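Local coordinates for putative alpha KG dependent 2,4-D dioxygenase (Burkholderia xenovorans, PDB 5J92), which is a putative iron(II)- and 2-oxoglutarate-dependent dioxygenase of the TfdA family, which probably oxidises a small organic substrate at its bound iron, at residues M9-V13 with I24-D28; F70-Q74 with A288-D292; A156-P162 with F244-F250. All blocks are in the same frame, centred on the assembly; numbering follows the deposited sequence.

Interaction 1. Residues M9-V13 with I24-D28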
ATOM      1  N   MET A   9      34.516  11.848 -14.746  1.00 68.62           N
ATOM      2  CA  MET A   9      33.625  12.596 -13.866  1.00 66.14           C
ATOM      3  C   MET A   9      34.415  13.508 -12.930  1.00 64.54           C
ATOM      4  O   MET A   9      35.033  13.034 -11.974  1.00 66.28           O
ATOM      5  CB  MET A   9      32.744  11.637 -13.053  1.00 64.68           C
ATOM      6  CG  MET A   9      31.789  12.314 -12.057  1.00 61.99           C
ATOM      7  SD  MET A   9      30.364  13.144 -12.807  1.00 61.24           S
ATOM      8  CE  MET A   9      29.470  11.771 -13.530  1.00 59.45           C
ATOM      9  N   SER A  10      34.399  14.815 -13.213  1.00 59.89           N
ATOM     10  CA  SER A  10      35.035  15.807 -12.354  1.00 53.14           C
ATOM     11  C   SER A  10      34.080  16.410 -11.332  1.00 46.04           C
ATOM     12  O   SER A  10      34.519  17.193 -10.482  1.00 49.17           O
ATOM     13  CB  SER A  10      35.636  16.938 -13.191  1.00 53.89           C
ATOM     14  OG  SER A  10      34.617  17.753 -13.733  1.00 51.90           O
ATOM     15  N   LEU A  11      32.794  16.088 -11.408  1.00 36.97           N
ATOM     16  CA  LEU A  11      31.830  16.589 -10.443  1.00 31.09           C
ATOM     17  C   LEU A  11      32.149  16.064  -9.051  1.00 26.59           C
ATOM     18  O   LEU A  11      32.634  14.942  -8.892  1.00 23.80           O
ATOM     19  CB  LEU A  11      30.414  16.179 -10.827  1.00 33.11           C
ATOM     20  CG  LEU A  11      29.801  16.842 -12.052  1.00 35.02           C
ATOM     21  CD1 LEU A  11      28.436  16.226 -12.293  1.00 33.85           C
ATOM     22  CD2 LEU A  11      29.698  18.338 -11.833  1.00 35.57           C
ATOM     23  N   ASN A  12      31.916  16.903  -8.046  1.00 20.30           N
ATOM     24  CA  ASN A  12      32.144  16.526  -6.654  1.00 19.02           C
ATOM     25  C   ASN A  12      30.880  15.829  -6.171  1.00 17.05           C
ATOM     26  O   ASN A  12      29.970  16.444  -5.616  1.00 18.87           O
ATOM     27  CB  ASN A  12      32.503  17.757  -5.830  1.00 19.22           C
ATOM     28  CG  ASN A  12      32.800  17.432  -4.370  1.00 21.77           C
ATOM     29  OD1 ASN A  12      32.685  16.281  -3.935  1.00 19.44           O
ATOM     30  ND2 ASN A  12      33.219  18.448  -3.613  1.00 19.33           N
ATOM     31  N   VAL A  13      30.831  14.512  -6.373  1.00 18.60           N
ATOM     32  CA  VAL A  13      29.646  13.707  -6.097  1.00 16.35           C
ATOM     33  C   VAL A  13      29.820  12.999  -4.764  1.00 18.13           C
ATOM     34  O   VAL A  13      30.819  12.304  -4.555  1.00 21.37           O
ATOM     35  CB  VAL A  13      29.404  12.688  -7.221  1.00 17.44           C
ATOM     36  CG1 VAL A  13      28.140  11.867  -6.917  1.00 16.12           C
ATOM     37  CG2 VAL A  13      29.293  13.404  -8.543  1.00 18.21           C
ATOM     38  N   ILE A  24      25.715  16.932  -5.112  1.00 15.47           N
ATOM     39  CA  ILE A  24      26.719  17.456  -6.019  1.00 16.72           C
ATOM     40  C   ILE A  24      27.116  18.808  -5.462  1.00 18.44           C
ATOM     41  O   ILE A  24      26.308  19.743  -5.441  1.00 15.43           O
ATOM     42  CB  ILE A  24      26.196  17.572  -7.453  1.00 19.36           C
ATOM     43  CG1 ILE A  24      25.973  16.166  -8.008  1.00 20.34           C
ATOM     44  CG2 ILE A  24      27.204  18.310  -8.300  1.00 17.56           C
ATOM     45  CD1 ILE A  24      25.297  16.145  -9.326  1.00 26.74           C
ATOM     46  N   HIS A  25      28.331  18.888  -4.951  1.00 19.14           N
ATOM     47  CA  HIS A  25      28.831  20.079  -4.296  1.00 18.04           C
ATOM     48  C   HIS A  25      29.573  20.933  -5.300  1.00 17.95           C
ATOM     49  O   HIS A  25      29.918  20.487  -6.392  1.00 22.35           O
ATOM     50  CB  HIS A  25      29.780  19.711  -3.151  1.00 16.41           C
ATOM     51  CG  HIS A  25      29.169  18.818  -2.125  1.00 17.02           C
ATOM     52  ND1 HIS A  25      28.270  19.274  -1.182  1.00 19.13           N
ATOM     53  CD2 HIS A  25      29.350  17.502  -1.868  1.00 17.11           C
ATOM     54  CE1 HIS A  25      27.903  18.269  -0.407  1.00 17.46           C
ATOM     55  NE2 HIS A  25      28.545  17.182  -0.804  1.00 17.37           N
ATOM     56  N   GLY A  26      29.826  22.179  -4.911  1.00 19.18           N
ATOM     57  CA  GLY A  26      30.753  23.020  -5.637  1.00 20.82           C
ATOM     58  C   GLY A  26      30.202  23.681  -6.876  1.00 21.22           C
ATOM     59  O   GLY A  26      30.986  24.224  -7.662  1.00 22.70           O
ATOM     60  N   LEU A  27      28.887  23.660  -7.069  1.00 23.15           N
ATOM     61  CA  LEU A  27      28.231  24.306  -8.197  1.00 25.44           C
ATOM     62  C   LEU A  27      27.506  25.563  -7.733  1.00 27.97           C
ATOM     63  O   LEU A  27      26.896  25.579  -6.654  1.00 27.60           O
ATOM     64  CB  LEU A  27      27.232  23.355  -8.860  1.00 19.37           C
ATOM     65  CG  LEU A  27      27.847  22.132  -9.542  1.00 18.88           C
ATOM     66  CD1 LEU A  27      26.781  21.428 -10.380  1.00 18.05           C
ATOM     67  CD2 LEU A  27      29.049  22.499 -10.391  1.00 21.60           C
ATOM     68  N   ASP A  28      27.601  26.620  -8.538  1.00 27.86           N
ATOM     69  CA  ASP A  28      26.828  27.846  -8.353  1.00 31.62           C
ATOM     70  C   ASP A  28      25.816  27.912  -9.493  1.00 35.08           C
ATOM     71  O   ASP A  28      26.130  28.402 -10.581  1.00 25.33           O
ATOM     72  CB  ASP A  28      27.734  29.071  -8.324  1.00 32.61           C
ATOM     73  CG  ASP A  28      26.959  30.383  -8.239  1.00 35.73           C
ATOM     74  OD1 ASP A  28      25.721  30.362  -8.028  1.00 33.82           O
ATOM     75  OD2 ASP A  28      27.609  31.445  -8.364  1.00 39.28           O
TER
HETATM   76  O   HOH W   1      31.303  19.592  -8.741  1.00 27.31           O
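The amide of N12 and the imidazole of H25 share one side of a beta hairpin, their planes inclined by 59°. ND2 of N12 lies 3.7 Å from CB of H25, so the amide meets the stem of the histidine, while the backbone O of N12 approaches the ring obliquely at CD2. The hairpin, strand 12-15 with strand 21-25, forms the border of a six-stranded mixed sheet, and strand 12-15 lies at one edge of it. N12 holds CG anti to the backbone N (chi1 -178°), which places the amide beside its neighbour across the strands. Beneath them the N-H of H25 donates to O of N12 (3.0 Å, 166°), and the same oxygen receives a CA-H contact from I24. V13 and I24 form a non-hydrogen-bonded antiparallel pair, with their side chains on the other face of the sheet. L11, just before the strand, packs on I24, its CD1 4.3 Å from CD1 of I24 and its CD2 close to CD2 of L27; helix 35-47 packs on both leucines. NE2 of H25 is hydrogen-bonded to OE1 of E14. One water accepts from N of N12 (2.8 Å) and donates to O of H25 (2.9 Å), linking the two backbones.

Interaction 2. Residues F70-Q74 with A288-D292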
ATOM      1  N   PHE A  70      18.217  20.385 -19.513  1.00 24.95           N
ATOM      2  CA  PHE A  70      18.051  18.938 -19.566  1.00 24.11           C
ATOM      3  C   PHE A  70      16.841  18.476 -20.360  1.00 24.11           C
ATOM      4  O   PHE A  70      16.675  17.270 -20.564  1.00 24.07           O
ATOM      5  CB  PHE A  70      17.975  18.370 -18.142  1.00 23.22           C
ATOM      6  CG  PHE A  70      19.167  18.729 -17.306  1.00 23.63           C
ATOM      7  CD1 PHE A  70      20.340  17.990 -17.398  1.00 23.23           C
ATOM      8  CD2 PHE A  70      19.145  19.848 -16.489  1.00 23.82           C
ATOM      9  CE1 PHE A  70      21.457  18.327 -16.626  1.00 22.58           C
ATOM     10  CE2 PHE A  70      20.257  20.202 -15.723  1.00 21.59           C
ATOM     11  CZ  PHE A  70      21.412  19.444 -15.802  1.00 22.15           C
ATOM     12  N   GLY A  71      16.003  19.386 -20.812  1.00 26.20           N
ATOM     13  CA  GLY A  71      14.870  19.028 -21.626  1.00 25.75           C
ATOM     14  C   GLY A  71      13.960  20.220 -21.770  1.00 26.20           C
ATOM     15  O   GLY A  71      14.174  21.261 -21.143  1.00 27.76           O
ATOM     16  N   PRO A  72      12.922  20.092 -22.596  1.00 24.13           N
ATOM     17  CA  PRO A  72      11.973  21.201 -22.753  1.00 23.54           C
ATOM     18  C   PRO A  72      11.105  21.356 -21.512  1.00 24.12           C
ATOM     19  O   PRO A  72      10.675  20.373 -20.907  1.00 23.40           O
ATOM     20  CB  PRO A  72      11.146  20.793 -23.984  1.00 25.27           C
ATOM     21  CG  PRO A  72      11.219  19.306 -24.020  1.00 25.10           C
ATOM     22  CD  PRO A  72      12.579  18.926 -23.430  1.00 23.50           C
ATOM     23  N   LEU A  73      10.854  22.608 -21.132  1.00 27.04           N
ATOM     24  CA  LEU A  73      10.076  22.882 -19.931  1.00 28.90           C
ATOM     25  C   LEU A  73       8.602  22.556 -20.143  1.00 33.27           C
ATOM     26  O   LEU A  73       8.041  22.798 -21.217  1.00 35.27           O
ATOM     27  CB  LEU A  73      10.237  24.350 -19.518  1.00 28.59           C
ATOM     28  CG  LEU A  73      11.620  24.772 -18.995  1.00 29.74           C
ATOM     29  CD1 LEU A  73      11.738  26.280 -18.813  1.00 33.55           C
ATOM     30  CD2 LEU A  73      11.945  24.051 -17.687  1.00 27.59           C
ATOM     31  N   GLN A  74       7.963  22.029 -19.100  1.00 32.44           N
ATOM     32  CA  GLN A  74       6.523  21.807 -19.146  1.00 33.07           C
ATOM     33  C   GLN A  74       5.786  23.123 -18.924  1.00 39.31           C
ATOM     34  O   GLN A  74       6.012  23.806 -17.921  1.00 44.92           O
ATOM     35  CB  GLN A  74       6.097  20.784 -18.098  1.00 32.60           C
ATOM     36  CG  GLN A  74       4.604  20.532 -18.088  1.00 35.19           C
ATOM     37  CD  GLN A  74       4.190  19.453 -17.109  1.00 35.85           C
ATOM     38  OE1 GLN A  74       4.536  19.500 -15.924  1.00 37.19           O
ATOM     39  NE2 GLN A  74       3.459  18.461 -17.605  1.00 33.72           N
ATOM     40  N   ALA A 288       9.916  22.983 -11.043  1.00 23.19           N
ATOM     41  CA  ALA A 288      10.030  23.055 -12.491  1.00 27.04           C
ATOM     42  C   ALA A 288      10.047  21.633 -13.022  1.00 25.80           C
ATOM     43  O   ALA A 288      10.441  20.697 -12.317  1.00 24.04           O
ATOM     44  CB  ALA A 288      11.286  23.805 -12.946  1.00 27.17           C
ATOM     45  N   THR A 289       9.566  21.464 -14.249  1.00 26.95           N
ATOM     46  CA  THR A 289       9.457  20.131 -14.818  1.00 28.07           C
ATOM     47  C   THR A 289       9.867  20.160 -16.284  1.00 25.37           C
ATOM     48  O   THR A 289       9.503  21.077 -17.023  1.00 24.07           O
ATOM     49  CB  THR A 289       8.029  19.581 -14.663  1.00 31.48           C
ATOM     50  OG1 THR A 289       7.633  19.696 -13.291  1.00 31.19           O
ATOM     51  CG2 THR A 289       7.972  18.106 -15.075  1.00 28.09           C
ATOM     52  N   THR A 290      10.656  19.173 -16.686  1.00 22.82           N
ATOM     53  CA  THR A 290      11.008  18.982 -18.083  1.00 24.65           C
ATOM     54  C   THR A 290      10.266  17.763 -18.607  1.00 25.37           C
ATOM     55  O   THR A 290       9.967  16.829 -17.854  1.00 22.46           O
ATOM     56  CB  THR A 290      12.519  18.795 -18.264  1.00 25.15           C
ATOM     57  OG1 THR A 290      12.957  17.662 -17.502  1.00 20.48           O
ATOM     58  CG2 THR A 290      13.268  20.044 -17.794  1.00 25.57           C
ATOM     59  N   LEU A 291       9.990  17.775 -19.909  1.00 26.78           N
ATOM     60  CA  LEU A 291       9.283  16.698 -20.583  1.00 28.61           C
ATOM     61  C   LEU A 291      10.260  15.779 -21.300  1.00 28.44           C
ATOM     62  O   LEU A 291      11.309  16.214 -21.780  1.00 28.79           O
ATOM     63  CB  LEU A 291       8.268  17.257 -21.582  1.00 27.19           C
ATOM     64  CG  LEU A 291       7.153  18.038 -20.899  1.00 27.38           C
ATOM     65  CD1 LEU A 291       6.172  18.598 -21.920  1.00 33.22           C
ATOM     66  CD2 LEU A 291       6.445  17.088 -19.940  1.00 25.83           C
ATOM     67  N   ASP A 292       9.900  14.498 -21.372  1.00 24.78           N
ATOM     68  CA  ASP A 292      10.786  13.467 -21.919  1.00 25.16           C
ATOM     69  C   ASP A 292      10.626  13.359 -23.438  1.00 27.88           C
ATOM     70  O   ASP A 292      10.247  12.331 -23.983  1.00 35.88           O
ATOM     71  CB  ASP A 292      10.517  12.134 -21.226  1.00 23.90           C
ATOM     72  CG  ASP A 292      11.580  11.087 -21.528  1.00 24.20           C
ATOM     73  OD1 ASP A 292      12.696  11.466 -21.936  1.00 27.36           O
ATOM     74  OD2 ASP A 292      11.307   9.885 -21.330  1.00 27.15           O
TER
HETATM   75  O   HOH W   2       8.341  23.729 -15.641  1.00 34.67           O
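With CG anti to the backbone N (chi1 179°) and an extended chain, Q74 reaches along T289, the two side chains pointing the same way. OE1 of Q74 comes to 3.7 Å from CB of T289, whereas NE2 lies 4.0 Å from CD2 of L291, which runs across the glutamine at about a right angle. In T290 OG1 sits between the backbone N and the carbonyl carbon (chi1 59°), where it hydrogen-bonds to O of Y134 on strand 132-139, leaving CG2 to pack 3.7 Å from O of G71. The loop makes a single bridge, L73 to T290, with strand 284-291, an edge strand of the six-stranded sheet. Two backbone hydrogen bonds fasten it: L291 N to P72 O (2.9 Å) and Q74 N to T289 O (2.8 Å). A water links the backbones beyond the bridge, accepting from N of T289 and donating to O of Q74. CD of P72 leans on O of L291 at 3.4 Å. The loop thus pairs N of L291 and O of T289, the water N of T289, holding 70-74 along a strand whose T289 side chain lies about 5 Å from that of the iron ligand D124.

Interaction 3. Residues A156-P162 with F244-F250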
ATOM      1  N   ALA A 156      16.224  -0.826  -9.289  1.00 12.85           N
ATOM      2  CA  ALA A 156      16.522  -1.802  -8.254  1.00 13.43           C
ATOM      3  C   ALA A 156      15.349  -2.750  -8.051  1.00 14.80           C
ATOM      4  O   ALA A 156      15.539  -3.959  -7.872  1.00 16.06           O
ATOM      5  CB  ALA A 156      16.864  -1.081  -6.940  1.00 12.29           C
ATOM      6  N   ALA A 157      14.124  -2.219  -8.082  1.00 11.89           N
ATOM      7  CA  ALA A 157      12.955  -3.074  -7.925  1.00 15.09           C
ATOM      8  C   ALA A 157      12.860  -4.073  -9.069  1.00 13.57           C
ATOM      9  O   ALA A 157      12.558  -5.251  -8.851  1.00 11.55           O
ATOM     10  CB  ALA A 157      11.686  -2.224  -7.847  1.00 13.08           C
ATOM     11  N   TYR A 158      13.095  -3.616 -10.298  1.00 13.15           N
ATOM     12  CA  TYR A 158      13.088  -4.548 -11.424  1.00 15.77           C
ATOM     13  C   TYR A 158      14.166  -5.609 -11.243  1.00 16.37           C
ATOM     14  O   TYR A 158      13.913  -6.804 -11.437  1.00 16.19           O
ATOM     15  CB  TYR A 158      13.273  -3.806 -12.749  1.00 14.20           C
ATOM     16  CG  TYR A 158      13.346  -4.751 -13.922  1.00 17.46           C
ATOM     17  CD1 TYR A 158      12.195  -5.226 -14.520  1.00 16.85           C
ATOM     18  CD2 TYR A 158      14.568  -5.188 -14.410  1.00 18.38           C
ATOM     19  CE1 TYR A 158      12.249  -6.106 -15.579  1.00 19.66           C
ATOM     20  CE2 TYR A 158      14.638  -6.062 -15.473  1.00 22.30           C
ATOM     21  CZ  TYR A 158      13.471  -6.514 -16.054  1.00 22.27           C
ATOM     22  OH  TYR A 158      13.532  -7.397 -17.100  1.00 22.78           O
ATOM     23  N   ASP A 159      15.375  -5.184 -10.851  1.00 13.04           N
ATOM     24  CA  ASP A 159      16.500  -6.110 -10.724  1.00 15.26           C
ATOM     25  C   ASP A 159      16.215  -7.203  -9.708  1.00 19.61           C
ATOM     26  O   ASP A 159      16.667  -8.344  -9.868  1.00 19.23           O
ATOM     27  CB  ASP A 159      17.773  -5.364 -10.326  1.00 13.51           C
ATOM     28  CG  ASP A 159      18.288  -4.454 -11.415  1.00 18.50           C
ATOM     29  OD1 ASP A 159      17.846  -4.604 -12.583  1.00 17.74           O
ATOM     30  OD2 ASP A 159      19.143  -3.589 -11.104  1.00 18.44           O
ATOM     31  N   LYS A 160      15.489  -6.873  -8.646  1.00 19.52           N
ATOM     32  CA  LYS A 160      15.318  -7.798  -7.539  1.00 19.88           C
ATOM     33  C   LYS A 160      14.013  -8.591  -7.624  1.00 18.46           C
ATOM     34  O   LYS A 160      13.717  -9.358  -6.710  1.00 19.23           O
ATOM     35  CB  LYS A 160      15.389  -7.029  -6.212  1.00 22.09           C
ATOM     36  CG  LYS A 160      16.777  -6.500  -5.860  1.00 27.82           C
ATOM     37  CD  LYS A 160      17.866  -7.559  -5.861  1.00 34.46           C
ATOM     38  CE  LYS A 160      19.203  -7.002  -5.335  1.00 38.90           C
ATOM     39  NZ  LYS A 160      19.830  -5.923  -6.164  1.00 39.36           N
ATOM     40  N   LEU A 161      13.236  -8.445  -8.699  1.00 16.20           N
ATOM     41  CA  LEU A 161      11.957  -9.145  -8.788  1.00 17.76           C
ATOM     42  C   LEU A 161      12.150 -10.659  -8.683  1.00 22.71           C
ATOM     43  O   LEU A 161      13.132 -11.202  -9.210  1.00 22.36           O
ATOM     44  CB  LEU A 161      11.239  -8.825 -10.103  1.00 17.80           C
ATOM     45  CG  LEU A 161      10.460  -7.524 -10.249  1.00 17.08           C
ATOM     46  CD1 LEU A 161       9.957  -7.394 -11.705  1.00 19.56           C
ATOM     47  CD2 LEU A 161       9.267  -7.500  -9.281  1.00 15.45           C
ATOM     48  N   PRO A 162      11.258 -11.360  -7.978  1.00 22.38           N
ATOM     49  CA  PRO A 162      11.237 -12.823  -8.051  1.00 25.65           C
ATOM     50  C   PRO A 162      11.100 -13.260  -9.498  1.00 26.62           C
ATOM     51  O   PRO A 162      10.474 -12.578 -10.313  1.00 23.22           O
ATOM     52  CB  PRO A 162       9.990 -13.214  -7.251  1.00 26.03           C
ATOM     53  CG  PRO A 162       9.541 -12.015  -6.540  1.00 25.73           C
ATOM     54  CD  PRO A 162      10.357 -10.826  -6.948  1.00 23.58           C
ATOM     55  N   PHE A 244       5.918  -4.394  -3.632  1.00 13.84           N
ATOM     56  CA  PHE A 244       7.284  -4.897  -3.698  1.00 13.71           C
ATOM     57  C   PHE A 244       8.279  -3.760  -3.905  1.00 13.60           C
ATOM     58  O   PHE A 244       9.271  -3.649  -3.171  1.00 12.58           O
ATOM     59  CB  PHE A 244       7.413  -5.932  -4.822  1.00 15.08           C
ATOM     60  CG  PHE A 244       8.819  -6.442  -4.988  1.00 13.89           C
ATOM     61  CD1 PHE A 244       9.285  -7.479  -4.194  1.00 19.09           C
ATOM     62  CD2 PHE A 244       9.677  -5.855  -5.902  1.00 14.39           C
ATOM     63  CE1 PHE A 244      10.604  -7.943  -4.318  1.00 20.53           C
ATOM     64  CE2 PHE A 244      10.992  -6.302  -6.032  1.00 18.27           C
ATOM     65  CZ  PHE A 244      11.452  -7.352  -5.242  1.00 17.18           C
ATOM     66  N   ALA A 245       7.995  -2.870  -4.864  1.00 11.05           N
ATOM     67  CA  ALA A 245       8.945  -1.846  -5.290  1.00 12.76           C
ATOM     68  C   ALA A 245       9.091  -0.701  -4.296  1.00 12.14           C
ATOM     69  O   ALA A 245       9.980   0.140  -4.472  1.00 15.13           O
ATOM     70  CB  ALA A 245       8.542  -1.291  -6.663  1.00 14.30           C
ATOM     71  N   THR A 246       8.226  -0.610  -3.290  1.00 14.74           N
ATOM     72  CA  THR A 246       8.324   0.456  -2.308  1.00 13.83           C
ATOM     73  C   THR A 246       8.750  -0.062  -0.936  1.00 15.37           C
ATOM     74  O   THR A 246       8.617   0.654   0.064  1.00 14.13           O
ATOM     75  CB  THR A 246       7.004   1.230  -2.238  1.00 12.67           C
ATOM     76  OG1 THR A 246       5.919   0.334  -1.976  1.00 11.80           O
ATOM     77  CG2 THR A 246       6.753   1.932  -3.581  1.00 11.50           C
ATOM     78  N   GLN A 247       9.258  -1.289  -0.876  1.00 11.39           N
ATOM     79  CA  GLN A 247       9.880  -1.773   0.340  1.00 11.66           C
ATOM     80  C   GLN A 247      11.098  -0.914   0.661  1.00 10.78           C
ATOM     81  O   GLN A 247      11.705  -0.328  -0.240  1.00 12.83           O
ATOM     82  CB  GLN A 247      10.307  -3.233   0.177  1.00 15.67           C
ATOM     83  CG  GLN A 247       9.189  -4.245   0.300  1.00 19.35           C
ATOM     84  CD  GLN A 247       9.700  -5.644   0.066  1.00 21.70           C
ATOM     85  OE1 GLN A 247       9.929  -6.388   1.015  1.00 25.08           O
ATOM     86  NE2 GLN A 247       9.911  -6.008  -1.202  1.00 21.63           N
ATOM     87  N   PRO A 248      11.497  -0.842   1.939  1.00 13.32           N
ATOM     88  CA  PRO A 248      12.545   0.125   2.329  1.00 12.78           C
ATOM     89  C   PRO A 248      13.864  -0.044   1.584  1.00 13.77           C
ATOM     90  O   PRO A 248      14.569   0.950   1.347  1.00  9.78           O
ATOM     91  CB  PRO A 248      12.705  -0.111   3.844  1.00 13.52           C
ATOM     92  CG  PRO A 248      12.026  -1.423   4.116  1.00 12.95           C
ATOM     93  CD  PRO A 248      10.935  -1.559   3.095  1.00 12.21           C
ATOM     94  N   GLN A 249      14.214  -1.265   1.185  1.00 13.07           N
ATOM     95  CA  GLN A 249      15.475  -1.440   0.473  1.00 12.21           C
ATOM     96  C   GLN A 249      15.494  -0.747  -0.884  1.00 13.57           C
ATOM     97  O   GLN A 249      16.574  -0.623  -1.473  1.00 14.12           O
ATOM     98  CB  GLN A 249      15.790  -2.934   0.318  1.00 13.02           C
ATOM     99  CG  GLN A 249      14.799  -3.748  -0.525  1.00 11.28           C
ATOM    100  CD  GLN A 249      13.740  -4.443   0.330  1.00 14.37           C
ATOM    101  OE1 GLN A 249      13.307  -3.911   1.354  1.00 14.55           O
ATOM    102  NE2 GLN A 249      13.323  -5.643  -0.088  1.00 14.07           N
ATOM    103  N   PHE A 250      14.341  -0.302  -1.403  1.00 13.19           N
ATOM    104  CA  PHE A 250      14.289   0.400  -2.677  1.00 15.65           C
ATOM    105  C   PHE A 250      14.021   1.891  -2.509  1.00 15.51           C
ATOM    106  O   PHE A 250      13.848   2.587  -3.512  1.00 13.37           O
ATOM    107  CB  PHE A 250      13.207  -0.209  -3.584  1.00 14.54           C
ATOM    108  CG  PHE A 250      13.353  -1.681  -3.799  1.00 14.31           C
ATOM    109  CD1 PHE A 250      14.563  -2.224  -4.222  1.00 14.52           C
ATOM    110  CD2 PHE A 250      12.297  -2.538  -3.515  1.00 10.29           C
ATOM    111  CE1 PHE A 250      14.693  -3.586  -4.403  1.00 15.11           C
ATOM    112  CE2 PHE A 250      12.415  -3.907  -3.704  1.00 10.22           C
ATOM    113  CZ  PHE A 250      13.623  -4.433  -4.148  1.00 13.49           C
TER
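The C-terminal ends of two helices, 154-159 and 231-245, meet here, the second continuing through a short turn into the 3-10 segment 248-250. Two phenylalanines of that second piece do most of the touching. The ring of F250 is sandwiched: CA of A157 stands over the centre of one face, 4.0 Å from the centroid and 12° off the normal, a CH-pi contact, and CG of its neighbour Q249 covers the opposite face. K160 lies at the ring edge, its CB 3.8 Å from CZ. F244, with CG anti to its backbone N (chi1 177°), reaches across to the end of helix 154-159. Its CE2 edge faces O of A157 at 3.4 Å, so this carbonyl, probably carrying some negative charge, looks onto a ring hydrogen; O of K160 approaches CZ obliquely, also at 3.4 Å. L161 CD2 and P162 CD approach obliquely from one side of the ring; on the other, CE2 of F250 lies 3.6 Å above the plane, offset toward the rim, packing the two phenylalanines together. Between the helices CB of A157 and CB of A245 are tight at 3.5 Å. O of F244 accepts from both N and NE2 of Q247, bracing the turn. Strands 149-153 and 251-254 adjoin the two pieces and pair with each other, consistent with helical connections packed beside the double-stranded beta-helix core of the cupin clan.

Overall arrangement
Interactions 1 and 2 belong to the two borders of the same six-stranded sheet, hairpin strand 12-15 at one and strand 284-291 at the other, with centres about 22 Å apart. Both are partly buried; interaction 1 has one backbone hydrogen bond between its segments and interaction 2 has two, each with a bridging water, but interaction 2 joins segments far apart in sequence and lies near the iron. Interaction 3 is the buried one: it packs helix ends through aromatic and aliphatic side chains, without hydrogen bonds between its segments, and lies on the other side of the chain's centre from interaction 2. Along the chain interaction 3 is nested inside the loop that interaction 2 closes, while interaction 1 precedes both.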